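Local coordinates for acyl-CoA hydrolase (Bacillus cereus, PDB 1Y7U), which hydrolyses the thioester of acyl-coenzyme A to free fatty acid and coenzyme A, probably acting on long-chain substrates, with a hotdog-fold domain, at the interface of chains A and B and the interface of chains A and C. Sequence-based numbering; all coordinates share one arbitrary frame. Chains: chain A/B/C, Acyl-CoA hydrolase.

Contact 1: the interface of chains A and B. Residues chain A 64-67, 158, 161-162, 165; chain B 69-73.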
# COMPACT_ATOMS: atom_id res chain seq x y z
N THR A 64 -20.72 -1.79 8.07
CA THR A 64 -20.47 -2.68 9.20
C THR A 64 -20.91 -2.07 10.52
O THR A 64 -20.43 -1.01 10.92
CB THR A 64 -18.98 -3.16 9.24
OG1 THR A 64 -18.61 -3.47 10.59
CG2 THR A 64 -18.05 -2.13 8.67
N ALA A 65 -21.84 -2.75 11.18
CA ALA A 65 -22.40 -2.29 12.45
C ALA A 65 -21.61 -2.74 13.67
O ALA A 65 -21.47 -1.99 14.64
CB ALA A 65 -23.85 -2.75 12.58
N SER A 66 -21.10 -3.96 13.65
CA SER A 66 -20.36 -4.42 14.80
C SER A 66 -19.45 -5.61 14.53
O SER A 66 -19.59 -6.31 13.52
CB SER A 66 -21.32 -4.78 15.93
OG SER A 66 -22.11 -5.92 15.60
N MSE A 67 -18.53 -5.83 15.45
CA MSE A 67 -17.61 -6.95 15.39
C MSE A 67 -17.79 -7.70 16.70
O MSE A 67 -17.78 -7.08 17.77
CB MSE A 67 -16.16 -6.45 15.30
CG MSE A 67 -15.44 -6.78 14.01
SE MSE A 67 -14.95 -8.64 13.79
CE MSE A 67 -13.86 -8.46 12.21
N ARG A 158 -26.53 -8.58 21.49
CA ARG A 158 -26.18 -7.45 20.65
C ARG A 158 -26.60 -6.13 21.28
O ARG A 158 -25.84 -5.15 21.31
CB ARG A 158 -26.87 -7.61 19.29
CG ARG A 158 -27.34 -6.30 18.67
CD ARG A 158 -28.36 -6.56 17.58
NE ARG A 158 -27.79 -7.26 16.44
CZ ARG A 158 -28.51 -7.73 15.43
NH1 ARG A 158 -29.82 -7.57 15.42
NH2 ARG A 158 -27.91 -8.37 14.43
N ARG A 161 -24.57 -5.17 24.49
CA ARG A 161 -23.29 -4.68 24.01
C ARG A 161 -23.39 -3.23 23.54
O ARG A 161 -22.72 -2.34 24.06
CB ARG A 161 -22.78 -5.57 22.88
CG ARG A 161 -22.53 -7.00 23.29
CD ARG A 161 -21.30 -7.13 24.16
NE ARG A 161 -21.56 -7.88 25.39
CZ ARG A 161 -22.15 -7.37 26.47
NH1 ARG A 161 -22.36 -8.12 27.54
NH2 ARG A 161 -22.52 -6.09 26.48
N LYS A 162 -24.25 -3.00 22.55
CA LYS A 162 -24.44 -1.67 22.01
C LYS A 162 -24.65 -0.71 23.18
O LYS A 162 -24.01 0.35 23.25
CB LYS A 162 -25.67 -1.65 21.11
CG LYS A 162 -25.74 -0.45 20.20
CD LYS A 162 -27.08 -0.42 19.51
CE LYS A 162 -26.99 0.31 18.18
NZ LYS A 162 -25.93 1.35 18.21
N SER A 165 -21.61 0.08 24.95
CA SER A 165 -20.77 0.90 24.10
C SER A 165 -21.20 2.36 24.18
O SER A 165 -20.36 3.25 24.31
CB SER A 165 -20.84 0.41 22.66
OG SER A 165 -20.18 -0.83 22.53
N TRP B 69 -15.71 -6.87 21.96
CA TRP B 69 -16.81 -6.55 21.05
C TRP B 69 -16.61 -5.10 20.61
O TRP B 69 -16.07 -4.30 21.37
CB TRP B 69 -18.13 -6.72 21.82
CG TRP B 69 -19.34 -6.27 21.08
CD1 TRP B 69 -19.73 -4.99 20.83
CD2 TRP B 69 -20.33 -7.12 20.47
NE1 TRP B 69 -20.90 -4.98 20.11
CE2 TRP B 69 -21.29 -6.27 19.87
CE3 TRP B 69 -20.50 -8.51 20.38
CZ2 TRP B 69 -22.40 -6.76 19.18
CZ3 TRP B 69 -21.61 -9.00 19.69
CH2 TRP B 69 -22.55 -8.13 19.10
N VAL B 70 -17.01 -4.77 19.39
CA VAL B 70 -16.86 -3.39 18.92
C VAL B 70 -18.09 -2.87 18.21
O VAL B 70 -18.50 -3.43 17.20
CB VAL B 70 -15.67 -3.22 17.93
CG1 VAL B 70 -15.50 -1.75 17.58
CG2 VAL B 70 -14.39 -3.75 18.53
N ASP B 71 -18.68 -1.81 18.74
CA ASP B 71 -19.87 -1.21 18.13
C ASP B 71 -19.50 0.05 17.35
O ASP B 71 -18.95 1.00 17.91
CB ASP B 71 -20.90 -0.83 19.20
CG ASP B 71 -21.61 -2.03 19.79
OD1 ASP B 71 -22.40 -2.67 19.06
OD2 ASP B 71 -21.39 -2.33 20.98
N PHE B 72 -19.81 0.06 16.06
CA PHE B 72 -19.53 1.23 15.23
C PHE B 72 -20.68 2.23 15.34
O PHE B 72 -21.61 2.25 14.52
CB PHE B 72 -19.27 0.79 13.78
CG PHE B 72 -18.03 -0.03 13.64
CD1 PHE B 72 -18.09 -1.41 13.60
CD2 PHE B 72 -16.78 0.58 13.69
CE1 PHE B 72 -16.93 -2.19 13.61
CE2 PHE B 72 -15.61 -0.18 13.71
CZ PHE B 72 -15.69 -1.57 13.67
N LEU B 73 -20.60 3.05 16.38
CA LEU B 73 -21.62 4.05 16.72
C LEU B 73 -21.93 5.09 15.67
O LEU B 73 -23.09 5.46 15.51
CB LEU B 73 -21.25 4.74 18.02
CG LEU B 73 -21.00 3.75 19.16
CD1 LEU B 73 -20.77 4.50 20.46
CD2 LEU B 73 -22.20 2.81 19.29
O HOH W 1 -17.67 -1.23 21.31
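The indole of B:Trp69 is held between two parts of chain A. On one face lies the aliphatic stem of A:Arg161, CB 3.5 Å from the centre of the five-membered ring and CG over the six-membered ring; on the other, offset toward the rim, sits the carbonyl O of A:Met67. The A:Arg161 stem, bent at chi2 and chi3, crosses the ring obliquely and turns its guanidinium 80° from the indole plane. At the indole edge B:Trp69 NE1 donates a nearly straight bond, in the ring plane, to B:Asp71 OD1 (2.9 Å), reaching that oxygen from above the carboxylate plane. The B:Phe72 ring has CG1 of B:Val70 over one face and the A:Ala65-A:Ser66 peptide at its edge.

Strand 61-67 of A runs antiparallel to strand 70-71 of B; A and B probably form a hotdog dimer. A:Met67 and B:Val70 exchange two backbone bonds in their carbonyl planes, B:Val70 N to A:Met67 O at 2.9 Å, while B:Phe72 N meets A:Ala65 O from above its carbonyl plane. The neighbouring residues A:Thr64, A:Ser66 and B:Asp71 belong to coenzyme A sites, so this pairing may help shape the pocket. Water 1 joins A:Ser165 OG to B:Asp71 N. With its CG anti to the carbonyl carbon (chi1 -74°), B:Asp71 points OD2 at helix 142-170, where the A:Ser165 hydroxyl OG donates to its anti lone pair.

Contact 2: the interface of chains A and C. Residues chain A 20-23, 52, 56; chain C 21-24, 83.
Strand 20-25 of chain A meets its own copy in chain C edge to edge, antiparallel, with A:Lys22 facing C:Lys22 in a beta bridge. The contact is two-fold symmetric overall and belongs to the deposited hexamer; whether it forms in solution the structure alone does not show.

The backbone carries the junction. A:Thr23 N donates to C:Phe21 O at 3.2 Å, nearly along the C=O axis (C=O...N 163°). The reciprocal bond, from C:Thr23 N to A:Phe21 O, is weak and strongly bent.

Side chains add packing along the seam. The two phenylalanines meet through their CB atoms, 3.8 Å apart between A:Phe21 CB and C:Phe21 CB; each has CG anti to the carbonyl carbon (chi1 -69° in A:Phe21). The two lysines start side by side and point the same way, A:Lys22 CG lying 3.9 Å from C:Lys22 CG. Both have CG anti to the backbone N, but the A:Lys22 chain runs on extended whereas that of C:Lys22 bends at chi3 (84°). This divergence leaves the two NZ amino groups 6.8 Å apart, from A:Lys22 to C:Lys22, which, if both are charged, may ease repulsion. A:Lys22 NZ also reaches C:Thr23 O through water 2.

C:Thr23 forms the hub at the other end. Its CB abuts A:Val20 CG1 at about a right angle, and C:Thr23 CG2 touches A:Ile52 CG2 at 4.1 Å and faces the tip of A:Arg56. The hydroxyl C:Thr23 OG1, anti to the carbonyl carbon, shares a hydrogen bond with C:Ser83 OG (3.1 Å) and contacts water 3, which in turn binds A:Phe21 N.

Within chain A, the contact combines the early strand 20-25 with one flank of helix 39-58, the source of A:Ile52 and A:Arg56; on the C side, strand 80-91 supplies C:Ser83 behind the paired strand.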
# COMPACT_ATOMS: atom_id res chain seq x y z
N VAL A 20 -17.94 -16.54 0.72
CA VAL A 20 -16.81 -15.84 0.13
C VAL A 20 -15.48 -16.45 0.60
O VAL A 20 -15.24 -16.56 1.81
CB VAL A 20 -16.80 -14.35 0.54
CG1 VAL A 20 -15.53 -13.69 0.07
CG2 VAL A 20 -17.99 -13.63 -0.05
N PHE A 21 -14.63 -16.85 -0.33
CA PHE A 21 -13.35 -17.42 0.04
C PHE A 21 -12.21 -16.50 -0.33
O PHE A 21 -12.25 -15.83 -1.36
CB PHE A 21 -13.08 -18.75 -0.67
CG PHE A 21 -13.95 -19.87 -0.22
CD1 PHE A 21 -15.14 -20.14 -0.90
CD2 PHE A 21 -13.58 -20.67 0.85
CE1 PHE A 21 -15.94 -21.20 -0.51
CE2 PHE A 21 -14.38 -21.73 1.25
CZ PHE A 21 -15.56 -22.00 0.57
N LYS A 22 -11.18 -16.49 0.50
CA LYS A 22 -10.01 -15.68 0.21
C LYS A 22 -8.80 -16.26 0.90
O LYS A 22 -8.76 -16.31 2.13
CB LYS A 22 -10.19 -14.26 0.69
CG LYS A 22 -9.03 -13.35 0.35
CD LYS A 22 -9.18 -12.06 1.11
CE LYS A 22 -8.30 -10.96 0.56
NZ LYS A 22 -8.55 -9.71 1.32
N THR A 23 -7.83 -16.73 0.14
CA THR A 23 -6.63 -17.24 0.75
C THR A 23 -5.47 -16.34 0.32
O THR A 23 -5.35 -16.00 -0.86
CB THR A 23 -6.39 -18.74 0.40
OG1 THR A 23 -4.99 -18.96 0.16
CG2 THR A 23 -7.20 -19.14 -0.81
N ILE A 52 -18.27 -8.39 1.77
CA ILE A 52 -18.58 -8.89 0.44
C ILE A 52 -19.75 -9.85 0.56
O ILE A 52 -20.66 -9.83 -0.26
CB ILE A 52 -17.37 -9.61 -0.19
CG1 ILE A 52 -16.25 -8.60 -0.47
CG2 ILE A 52 -17.78 -10.31 -1.48
CD1 ILE A 52 -14.98 -9.21 -1.01
N ARG A 56 -23.36 -9.58 -1.30
CA ARG A 56 -23.79 -10.64 -2.20
C ARG A 56 -25.21 -11.08 -1.82
O ARG A 56 -26.06 -11.30 -2.68
CB ARG A 56 -22.85 -11.84 -2.13
CG ARG A 56 -21.77 -11.80 -3.17
CD ARG A 56 -20.93 -13.06 -3.16
NE ARG A 56 -19.95 -13.02 -4.25
CZ ARG A 56 -18.93 -13.87 -4.38
NH1 ARG A 56 -18.74 -14.84 -3.50
NH2 ARG A 56 -18.09 -13.73 -5.41
N PHE C 21 -8.92 -19.93 -4.08
CA PHE C 21 -9.91 -18.91 -4.42
C PHE C 21 -9.59 -17.58 -3.75
O PHE C 21 -8.93 -17.53 -2.71
CB PHE C 21 -11.32 -19.27 -3.94
CG PHE C 21 -11.83 -20.56 -4.44
CD1 PHE C 21 -11.69 -21.72 -3.69
CD2 PHE C 21 -12.51 -20.63 -5.66
CE1 PHE C 21 -12.21 -22.94 -4.14
CE2 PHE C 21 -13.04 -21.84 -6.12
CZ PHE C 21 -12.89 -23.00 -5.36
N LYS C 22 -10.09 -16.50 -4.34
CA LYS C 22 -9.94 -15.17 -3.78
C LYS C 22 -10.95 -14.24 -4.41
O LYS C 22 -11.07 -14.18 -5.63
CB LYS C 22 -8.53 -14.62 -3.99
CG LYS C 22 -8.45 -13.17 -3.53
CD LYS C 22 -7.06 -12.71 -3.18
CE LYS C 22 -6.27 -12.26 -4.39
NZ LYS C 22 -4.91 -11.84 -3.98
N THR C 23 -11.69 -13.53 -3.57
CA THR C 23 -12.67 -12.58 -4.06
C THR C 23 -12.30 -11.25 -3.44
O THR C 23 -12.12 -11.16 -2.23
CB THR C 23 -14.10 -12.95 -3.64
OG1 THR C 23 -14.45 -14.23 -4.17
CG2 THR C 23 -15.07 -11.91 -4.15
N SER C 24 -12.18 -10.22 -4.27
CA SER C 24 -11.82 -8.90 -3.76
C SER C 24 -12.75 -7.83 -4.29
O SER C 24 -13.51 -8.05 -5.22
CB SER C 24 -10.40 -8.53 -4.19
OG SER C 24 -9.45 -9.53 -3.86
N SER C 83 -13.10 -12.27 -8.72
CA SER C 83 -12.80 -13.55 -8.11
C SER C 83 -11.72 -14.23 -8.92
O SER C 83 -11.71 -14.15 -10.14
CB SER C 83 -14.04 -14.42 -8.07
OG SER C 83 -15.02 -13.85 -7.23
O HOH W 2 -11.32 -9.53 -0.12
O HOH W 3 -15.84 -16.72 -3.17

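Contact 1 and contact 2 lie about 24 Å apart, measured between the centres of their C-alpha atoms, and share no residue. In chain A, contact 1 uses strand 61-67 and helix 142-170, whereas contact 2 uses strand 20-25 and helix 39-58. One subunit can therefore hold chain B and chain C at once through separate surfaces. Both interfaces are two-fold symmetric and include antiparallel strand pairing, and together they fit the six-chain deposited assembly. Contact 1 lies among coenzyme A-binding residues, placing that interface beside the coenzyme A site; contact 2 involves no such residue and seems mainly structural.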